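Local atomic coordinates of putative ubiquinone biosynthesis protein (Nostoc punctiforme, PDB entry 3MSQ), a protein that probably takes part in ubiquinone (coenzyme Q) biosynthesis or a related quinone pathway, as a member of the Coq4 superfamily. Residues A[64-69]-A[115-120]; A[68-73]-A[200-205]. All coordinates share one frame; numbering follows the deposited sequence.

How the contacts relate
From the N terminus, the chain runs through helix 60-68 and leaves it at Arg69, and both contacts start from this helix end, sharing Glu68 and Arg69. Contact 1 closes a loop of 45 residues by bringing 64-69 against 115-120 near the start of helix 114-133. Contact 2 closes a far longer one, 126 residues, by laying 68-73 against the loop 200-205 that precedes helix 211-218. The two closures therefore cross rather than nest: contact 1 starts before the longer loop and ends inside it. The contact centres lie about 10 Å apart. The contacts touch directly: Tyr117 OH is hydrogen-bonded to Trp70 O, and Leu65 packs on Lys202, so helix 60-68, helix 114-133 and the late loop meet.

Contact 1: residues A[64-69]-A[115-120]; sequences ALFSER and ISYLKM
Leu65 begins the contact with its backbone as much as its side chain: its CB lies 3.4 Å from Tyr117 OH, and its carbonyl O is 3.2 Å from the same hydroxyl, whose hydrogen-bond partner is Trp70 O, just beyond the segment. At Phe66 the rings meet in a T-shaped (edge-to-face) pair. The Tyr117 edge carrying CD2 and CE2 stands over one face of the Phe66 ring, with centroids 5.1 Å apart and planes at 80°. The far tip of the phenylalanine, Phe66 CZ, also reaches Leu118 CD1 at 4.1 Å. This is packing between two helices of an all-helical Coq4-family fold, the end of helix 60-68 crossing the early part of helix 114-133 at 110°, the axes of segments 64-68 and 115-120 coming within 10.8 Å. Tyr117 spans that separation because CG is anti to its backbone N (chi1 170°), which sends the ring toward helix 60-68. Arg69, the first residue past the helix, has positive phi, and its CA makes a CH-pi contact over a face of Tyr117, 4.0 Å from the ring centroid. The side chain bends at chi2, bringing Arg69 CD to 3.5 Å from Tyr117 CG, while the guanidinium continues toward Asp114, a long, weak ion pair.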
ATOM      1  N   ALA A  64     -26.622   2.125 -28.400  1.00 49.78           N
ATOM      2  CA  ALA A  64     -27.488   1.103 -28.999  1.00 49.64           C
ATOM      3  C   ALA A  64     -27.279  -0.228 -28.257  1.00 54.52           C
ATOM      4  O   ALA A  64     -28.275  -0.837 -27.845  1.00 55.23           O
ATOM      5  CB  ALA A  64     -27.177   0.938 -30.485  1.00 49.97           C
ATOM      6  N   LEU A  65     -25.996  -0.647 -28.032  1.00 48.98           N
ATOM      7  CA  LEU A  65     -25.691  -1.872 -27.300  1.00 48.65           C
ATOM      8  C   LEU A  65     -26.131  -1.759 -25.846  1.00 53.86           C
ATOM      9  O   LEU A  65     -26.594  -2.742 -25.279  1.00 53.81           O
ATOM     10  CB  LEU A  65     -24.202  -2.239 -27.349  1.00 48.48           C
ATOM     11  CG  LEU A  65     -23.507  -2.437 -28.710  1.00 52.55           C
ATOM     12  CD1 LEU A  65     -22.156  -3.049 -28.510  1.00 51.70           C
ATOM     13  CD2 LEU A  65     -24.305  -3.311 -29.635  1.00 52.02           C
ATOM     14  N   PHE A  66     -26.036  -0.564 -25.255  1.00 51.30           N
ATOM     15  CA  PHE A  66     -26.475  -0.368 -23.876  1.00 51.39           C
ATOM     16  C   PHE A  66     -27.997  -0.583 -23.761  1.00 57.19           C
ATOM     17  O   PHE A  66     -28.468  -1.180 -22.787  1.00 57.30           O
ATOM     18  CB  PHE A  66     -26.000   1.001 -23.329  1.00 53.23           C
ATOM     19  CG  PHE A  66     -24.616   1.004 -22.700  1.00 53.73           C
ATOM     20  CD1 PHE A  66     -23.486   1.253 -23.465  1.00 56.21           C
ATOM     21  CD2 PHE A  66     -24.447   0.762 -21.340  1.00 55.63           C
ATOM     22  CE1 PHE A  66     -22.209   1.271 -22.874  1.00 56.34           C
ATOM     23  CE2 PHE A  66     -23.169   0.760 -20.755  1.00 57.17           C
ATOM     24  CZ  PHE A  66     -22.062   1.023 -21.524  1.00 54.72           C
ATOM     25  N   SER A  67     -28.745  -0.174 -24.806  1.00 55.58           N
ATOM     26  CA  SER A  67     -30.216  -0.306 -24.920  1.00 55.69           C
ATOM     27  C   SER A  67     -30.647  -1.757 -25.035  1.00 58.04           C
ATOM     28  O   SER A  67     -31.616  -2.140 -24.379  1.00 57.52           O
ATOM     29  CB  SER A  67     -30.747   0.458 -26.131  1.00 57.75           C
ATOM     30  OG  SER A  67     -30.310   1.801 -26.083  1.00 64.59           O
ATOM     31  N   GLU A  68     -29.928  -2.554 -25.865  1.00 52.84           N
ATOM     32  CA  GLU A  68     -30.204  -3.974 -26.087  1.00 52.09           C
ATOM     33  C   GLU A  68     -29.589  -4.882 -25.002  1.00 55.18           C
ATOM     34  O   GLU A  68     -30.007  -6.043 -24.878  1.00 54.96           O
ATOM     35  CB  GLU A  68     -29.605  -4.429 -27.419  1.00 53.48           C
ATOM     36  CG  GLU A  68     -30.054  -3.713 -28.676  1.00 64.85           C
ATOM     37  CD  GLU A  68     -29.314  -4.244 -29.891  1.00 91.47           C
ATOM     38  OE1 GLU A  68     -28.964  -5.451 -29.907  1.00 77.67           O
ATOM     39  OE2 GLU A  68     -29.057  -3.441 -30.818  1.00 91.08           O
ATOM     40  N   ARG A  69     -28.555  -4.383 -24.273  1.00 50.02           N
ATOM     41  CA  ARG A  69     -27.740  -5.135 -23.306  1.00 48.73           C
ATOM     42  C   ARG A  69     -27.179  -6.333 -24.052  1.00 55.14           C
ATOM     43  O   ARG A  69     -27.264  -7.478 -23.604  1.00 57.05           O
ATOM     44  CB  ARG A  69     -28.491  -5.511 -22.025  1.00 46.06           C
ATOM     45  CG  ARG A  69     -28.950  -4.308 -21.214  1.00 52.35           C
ATOM     46  CD  ARG A  69     -27.865  -3.813 -20.296  1.00 52.09           C
ATOM     47  NE  ARG A  69     -28.316  -2.821 -19.318  1.00 59.51           N
ATOM     48  CZ  ARG A  69     -28.832  -3.121 -18.130  1.00 67.13           C
ATOM     49  NH1 ARG A  69     -29.038  -4.387 -17.787  1.00 55.15           N
ATOM     50  NH2 ARG A  69     -29.175  -2.157 -17.286  1.00 47.18           N
ATOM     51  N   ILE A 115     -23.082  -0.546 -15.330  1.00 46.12           N
ATOM     52  CA  ILE A 115     -21.701  -0.897 -14.943  1.00 44.60           C
ATOM     53  C   ILE A 115     -21.460  -2.435 -15.048  1.00 48.15           C
ATOM     54  O   ILE A 115     -20.464  -2.853 -15.646  1.00 46.60           O
ATOM     55  CB  ILE A 115     -21.332  -0.296 -13.562  1.00 47.20           C
ATOM     56  CG1 ILE A 115     -21.133   1.224 -13.687  1.00 47.04           C
ATOM     57  CG2 ILE A 115     -20.112  -0.991 -12.932  1.00 43.95           C
ATOM     58  CD1 ILE A 115     -21.183   2.006 -12.368  1.00 47.09           C
ATOM     59  N   SER A 116     -22.401  -3.266 -14.522  1.00 45.10           N
ATOM     60  CA  SER A 116     -22.290  -4.720 -14.645  1.00 44.31           C
ATOM     61  C   SER A 116     -22.443  -5.129 -16.118  1.00 48.56           C
ATOM     62  O   SER A 116     -21.789  -6.078 -16.567  1.00 49.30           O
ATOM     63  CB  SER A 116     -23.269  -5.450 -13.732  1.00 45.64           C
ATOM     64  OG  SER A 116     -24.578  -4.921 -13.821  1.00 54.54           O
ATOM     65  N   TYR A 117     -23.242  -4.355 -16.886  1.00 43.02           N
ATOM     66  CA  TYR A 117     -23.347  -4.608 -18.313  1.00 42.42           C
ATOM     67  C   TYR A 117     -21.981  -4.382 -19.043  1.00 47.38           C
ATOM     68  O   TYR A 117     -21.511  -5.260 -19.755  1.00 47.84           O
ATOM     69  CB  TYR A 117     -24.463  -3.782 -18.977  1.00 42.59           C
ATOM     70  CG  TYR A 117     -24.373  -3.892 -20.483  1.00 43.75           C
ATOM     71  CD1 TYR A 117     -24.425  -5.132 -21.114  1.00 45.89           C
ATOM     72  CD2 TYR A 117     -24.126  -2.775 -21.269  1.00 44.49           C
ATOM     73  CE1 TYR A 117     -24.225  -5.257 -22.485  1.00 46.25           C
ATOM     74  CE2 TYR A 117     -23.988  -2.880 -22.652  1.00 45.45           C
ATOM     75  CZ  TYR A 117     -24.034  -4.127 -23.256  1.00 50.78           C
ATOM     76  OH  TYR A 117     -23.863  -4.263 -24.611  1.00 51.30           O
ATOM     77  N   LEU A 118     -21.382  -3.201 -18.895  1.00 44.16           N
ATOM     78  CA  LEU A 118     -20.115  -2.855 -19.541  1.00 43.84           C
ATOM     79  C   LEU A 118     -19.007  -3.822 -19.169  1.00 48.32           C
ATOM     80  O   LEU A 118     -18.178  -4.133 -20.008  1.00 47.33           O
ATOM     81  CB  LEU A 118     -19.723  -1.416 -19.195  1.00 43.78           C
ATOM     82  CG  LEU A 118     -18.425  -0.871 -19.787  1.00 46.68           C
ATOM     83  CD1 LEU A 118     -18.441  -0.892 -21.297  1.00 46.22           C
ATOM     84  CD2 LEU A 118     -18.129   0.525 -19.246  1.00 47.92           C
ATOM     85  N   LYS A 119     -19.025  -4.327 -17.926  1.00 46.31           N
ATOM     86  CA  LYS A 119     -18.060  -5.300 -17.426  1.00 46.02           C
ATOM     87  C   LYS A 119     -18.193  -6.584 -18.237  1.00 50.24           C
ATOM     88  O   LYS A 119     -17.187  -7.094 -18.728  1.00 48.82           O
ATOM     89  CB  LYS A 119     -18.343  -5.559 -15.942  1.00 49.04           C
ATOM     90  CG  LYS A 119     -17.191  -6.160 -15.164  1.00 48.31           C
ATOM     91  CD  LYS A 119     -17.260  -5.760 -13.695  1.00 45.64           C
ATOM     92  CE  LYS A 119     -18.128  -6.666 -12.925  1.00 52.37           C
ATOM     93  NZ  LYS A 119     -18.032  -6.380 -11.490  1.00 70.73           N
HETATM   94  N   MSE A 120     -19.447  -7.068 -18.425  1.00 48.70           N
HETATM   95  CA  MSE A 120     -19.739  -8.281 -19.186  1.00 49.49           C
HETATM   96  C   MSE A 120     -19.424  -8.093 -20.653  1.00 53.20           C
HETATM   97  O   MSE A 120     -18.708  -8.926 -21.199  1.00 54.03           O
HETATM   98  CB  MSE A 120     -21.163  -8.794 -18.941  1.00 52.56           C
HETATM   99  CG  MSE A 120     -21.359  -9.341 -17.514  1.00 60.70           C
HETATM  100 SE   MSE A 120     -20.048 -10.695 -17.012  0.75 69.19          SE
HETATM  101  CE  MSE A 120     -20.892 -12.132 -18.136  1.00 66.77           C
TER

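Contact 2: residues A[68-73]-A[200-205]; sequences ERWLPA and AQKWDQ
Trp70 lies under the aliphatic chain of Lys202, whose CG makes a CH-pi contact 3.7 Å from the centroid of the five-membered ring, almost along its normal. The indole is sent across by CG anti to the backbone N (chi1 -178°), and its opposite face is covered near the rim by the backbone N of Pro72. Extended beyond CG, the lysine runs obliquely over the indole until NZ reaches the Glu68 carboxylate. This salt bridge is uneven: Lys202 NZ is 2.8 Å from Glu68 OE2, on the syn lone pair, and bonds weakly to Glu68 OE1 at 3.3 Å. At the indole edge Asp204 comes tip to tip, its OD1 in the ring plane 3.3 Å from Trp70 CZ2, with the carboxylate turned 82° to the ring. The other oxygen, Asp204 OD2, takes a 2.8 Å hydrogen bond from the backbone N of Ala73 on the anti lone pair, at 161°. An alanine in place of Trp70 would probably loosen the join, since both the surface beneath Lys202 and the edge facing Asp204 would go. The contact fastens the loop after helix 60-68 to the inverse gamma turn centred on Lys202 and the following 3-10 segment. The Glu68 carboxylate is likely to stabilise the ammonium of Lys202, while the indole packs against its methylenes alone.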
ATOM      1  N   GLU A  68     -29.928  -2.554 -25.865  1.00 52.84           N
ATOM      2  CA  GLU A  68     -30.204  -3.974 -26.087  1.00 52.09           C
ATOM      3  C   GLU A  68     -29.589  -4.882 -25.002  1.00 55.18           C
ATOM      4  O   GLU A  68     -30.007  -6.043 -24.878  1.00 54.96           O
ATOM      5  CB  GLU A  68     -29.605  -4.429 -27.419  1.00 53.48           C
ATOM      6  CG  GLU A  68     -30.054  -3.713 -28.676  1.00 64.85           C
ATOM      7  CD  GLU A  68     -29.314  -4.244 -29.891  1.00 91.47           C
ATOM      8  OE1 GLU A  68     -28.964  -5.451 -29.907  1.00 77.67           O
ATOM      9  OE2 GLU A  68     -29.057  -3.441 -30.818  1.00 91.08           O
ATOM     10  N   ARG A  69     -28.555  -4.383 -24.273  1.00 50.02           N
ATOM     11  CA  ARG A  69     -27.740  -5.135 -23.306  1.00 48.73           C
ATOM     12  C   ARG A  69     -27.179  -6.333 -24.052  1.00 55.14           C
ATOM     13  O   ARG A  69     -27.264  -7.478 -23.604  1.00 57.05           O
ATOM     14  CB  ARG A  69     -28.491  -5.511 -22.025  1.00 46.06           C
ATOM     15  CG  ARG A  69     -28.950  -4.308 -21.214  1.00 52.35           C
ATOM     16  CD  ARG A  69     -27.865  -3.813 -20.296  1.00 52.09           C
ATOM     17  NE  ARG A  69     -28.316  -2.821 -19.318  1.00 59.51           N
ATOM     18  CZ  ARG A  69     -28.832  -3.121 -18.130  1.00 67.13           C
ATOM     19  NH1 ARG A  69     -29.038  -4.387 -17.787  1.00 55.15           N
ATOM     20  NH2 ARG A  69     -29.175  -2.157 -17.286  1.00 47.18           N
ATOM     21  N   TRP A  70     -26.671  -6.033 -25.262  1.00 51.02           N
ATOM     22  CA  TRP A  70     -26.108  -6.950 -26.237  1.00 50.81           C
ATOM     23  C   TRP A  70     -24.894  -7.657 -25.696  1.00 54.01           C
ATOM     24  O   TRP A  70     -23.969  -7.008 -25.190  1.00 55.52           O
ATOM     25  CB  TRP A  70     -25.737  -6.197 -27.540  1.00 50.10           C
ATOM     26  CG  TRP A  70     -25.189  -7.101 -28.609  1.00 52.04           C
ATOM     27  CD1 TRP A  70     -25.904  -7.766 -29.558  1.00 55.96           C
ATOM     28  CD2 TRP A  70     -23.822  -7.524 -28.767  1.00 52.15           C
ATOM     29  NE1 TRP A  70     -25.067  -8.570 -30.309  1.00 55.95           N
ATOM     30  CE2 TRP A  70     -23.788  -8.446 -29.836  1.00 56.42           C
ATOM     31  CE3 TRP A  70     -22.618  -7.214 -28.105  1.00 53.26           C
ATOM     32  CZ2 TRP A  70     -22.609  -9.053 -30.258  1.00 55.66           C
ATOM     33  CZ3 TRP A  70     -21.451  -7.822 -28.522  1.00 54.54           C
ATOM     34  CH2 TRP A  70     -21.453  -8.730 -29.588  1.00 55.70           C
ATOM     35  N   LEU A  71     -24.856  -8.981 -25.872  1.00 47.35           N
ATOM     36  CA  LEU A  71     -23.702  -9.809 -25.507  1.00 45.25           C
ATOM     37  C   LEU A  71     -23.526 -10.826 -26.625  1.00 46.62           C
ATOM     38  O   LEU A  71     -24.518 -11.183 -27.247  1.00 46.94           O
ATOM     39  CB  LEU A  71     -23.888 -10.476 -24.139  1.00 45.40           C
ATOM     40  CG  LEU A  71     -23.794  -9.558 -22.915  1.00 48.80           C
ATOM     41  CD1 LEU A  71     -24.270 -10.267 -21.685  1.00 48.38           C
ATOM     42  CD2 LEU A  71     -22.388  -9.003 -22.729  1.00 47.61           C
ATOM     43  N   PRO A  72     -22.297 -11.249 -26.971  1.00 42.85           N
ATOM     44  CA  PRO A  72     -22.129 -12.154 -28.115  1.00 43.48           C
ATOM     45  C   PRO A  72     -22.717 -13.554 -27.927  1.00 50.80           C
ATOM     46  O   PRO A  72     -22.690 -14.112 -26.830  1.00 51.17           O
ATOM     47  CB  PRO A  72     -20.616 -12.171 -28.331  1.00 44.70           C
ATOM     48  CG  PRO A  72     -20.054 -11.856 -27.014  1.00 47.98           C
ATOM     49  CD  PRO A  72     -20.994 -10.905 -26.371  1.00 43.71           C
ATOM     50  N   ALA A  73     -23.278 -14.103 -29.025  1.00 48.93           N
ATOM     51  CA  ALA A  73     -23.880 -15.430 -29.088  1.00 49.48           C
ATOM     52  C   ALA A  73     -22.821 -16.501 -28.816  1.00 56.91           C
ATOM     53  O   ALA A  73     -21.640 -16.265 -29.055  1.00 57.06           O
ATOM     54  CB  ALA A  73     -24.521 -15.644 -30.445  1.00 50.33           C
ATOM     55  N   ALA A 200     -18.257  -0.640 -29.797  1.00 51.74           N
ATOM     56  CA  ALA A 200     -19.516  -0.457 -30.549  1.00 50.80           C
ATOM     57  C   ALA A 200     -19.901  -1.604 -31.490  1.00 51.66           C
ATOM     58  O   ALA A 200     -21.036  -1.629 -31.971  1.00 50.78           O
ATOM     59  CB  ALA A 200     -19.477   0.856 -31.324  1.00 52.04           C
ATOM     60  N   GLN A 201     -18.969  -2.544 -31.750  1.00 48.09           N
ATOM     61  CA  GLN A 201     -19.150  -3.666 -32.684  1.00 48.57           C
ATOM     62  C   GLN A 201     -19.867  -4.878 -32.127  1.00 54.66           C
ATOM     63  O   GLN A 201     -19.546  -5.333 -31.018  1.00 53.57           O
ATOM     64  CB  GLN A 201     -17.815  -4.119 -33.309  1.00 49.29           C
ATOM     65  CG  GLN A 201     -16.960  -3.013 -33.924  1.00 45.72           C
ATOM     66  CD  GLN A 201     -17.744  -2.082 -34.804  1.00 55.49           C
ATOM     67  OE1 GLN A 201     -18.331  -2.479 -35.810  1.00 49.80           O
ATOM     68  NE2 GLN A 201     -17.737  -0.807 -34.463  1.00 52.65           N
ATOM     69  N   LYS A 202     -20.818  -5.423 -32.934  1.00 52.09           N
ATOM     70  CA  LYS A 202     -21.544  -6.651 -32.637  1.00 51.67           C
ATOM     71  C   LYS A 202     -20.717  -7.811 -33.216  1.00 59.39           C
ATOM     72  O   LYS A 202     -21.075  -8.391 -34.241  1.00 60.53           O
ATOM     73  CB  LYS A 202     -22.964  -6.618 -33.214  1.00 52.37           C
ATOM     74  CG  LYS A 202     -23.946  -5.840 -32.371  1.00 49.77           C
ATOM     75  CD  LYS A 202     -25.359  -5.911 -32.924  1.00 49.32           C
ATOM     76  CE  LYS A 202     -26.359  -5.169 -32.069  1.00 54.30           C
ATOM     77  NZ  LYS A 202     -27.558  -4.762 -32.842  1.00 66.26           N
ATOM     78  N   TRP A 203     -19.580  -8.103 -32.564  1.00 57.78           N
ATOM     79  CA  TRP A 203     -18.580  -9.109 -32.955  1.00 59.46           C
ATOM     80  C   TRP A 203     -19.083 -10.453 -33.484  1.00 60.25           C
ATOM     81  O   TRP A 203     -18.503 -10.972 -34.434  1.00 58.53           O
ATOM     82  CB  TRP A 203     -17.519  -9.304 -31.846  1.00 59.30           C
ATOM     83  CG  TRP A 203     -16.787  -8.047 -31.476  1.00 60.83           C
ATOM     84  CD1 TRP A 203     -16.945  -7.307 -30.339  1.00 63.45           C
ATOM     85  CD2 TRP A 203     -15.830  -7.354 -32.279  1.00 61.29           C
ATOM     86  NE1 TRP A 203     -16.123  -6.204 -30.375  1.00 63.11           N
ATOM     87  CE2 TRP A 203     -15.425  -6.208 -31.556  1.00 64.97           C
ATOM     88  CE3 TRP A 203     -15.284  -7.579 -33.554  1.00 63.66           C
ATOM     89  CZ2 TRP A 203     -14.485  -5.297 -32.057  1.00 64.60           C
ATOM     90  CZ3 TRP A 203     -14.350  -6.680 -34.048  1.00 65.51           C
ATOM     91  CH2 TRP A 203     -13.954  -5.559 -33.302  1.00 65.59           C
ATOM     92  N   ASP A 204     -20.158 -11.013 -32.877  1.00 56.32           N
ATOM     93  CA  ASP A 204     -20.729 -12.300 -33.284  1.00 55.95           C
ATOM     94  C   ASP A 204     -21.231 -12.332 -34.739  1.00 61.54           C
ATOM     95  O   ASP A 204     -21.355 -13.410 -35.311  1.00 62.47           O
ATOM     96  CB  ASP A 204     -21.755 -12.828 -32.263  1.00 56.57           C
ATOM     97  CG  ASP A 204     -23.023 -12.023 -32.049  1.00 59.01           C
ATOM     98  OD1 ASP A 204     -23.271 -11.072 -32.826  1.00 58.24           O
ATOM     99  OD2 ASP A 204     -23.790 -12.369 -31.137  1.00 64.78           O
ATOM    100  N   GLN A 205     -21.449 -11.144 -35.347  1.00 58.48           N
ATOM    101  CA  GLN A 205     -21.880 -10.951 -36.740  1.00 58.93           C
ATOM    102  C   GLN A 205     -20.686 -10.766 -37.714  1.00 63.54           C
ATOM    103  O   GLN A 205     -20.881 -10.677 -38.935  1.00 63.31           O
ATOM    104  CB  GLN A 205     -22.826  -9.740 -36.821  1.00 59.70           C
ATOM    105  CG  GLN A 205     -24.259 -10.050 -36.406  1.00 70.94           C
ATOM    106  CD  GLN A 205     -24.949  -8.844 -35.824  1.00 91.01           C
ATOM    107  OE1 GLN A 205     -25.416  -8.881 -34.670  1.00 94.06           O
ATOM    108  NE2 GLN A 205     -25.016  -7.743 -36.601  1.00 67.95           N
TER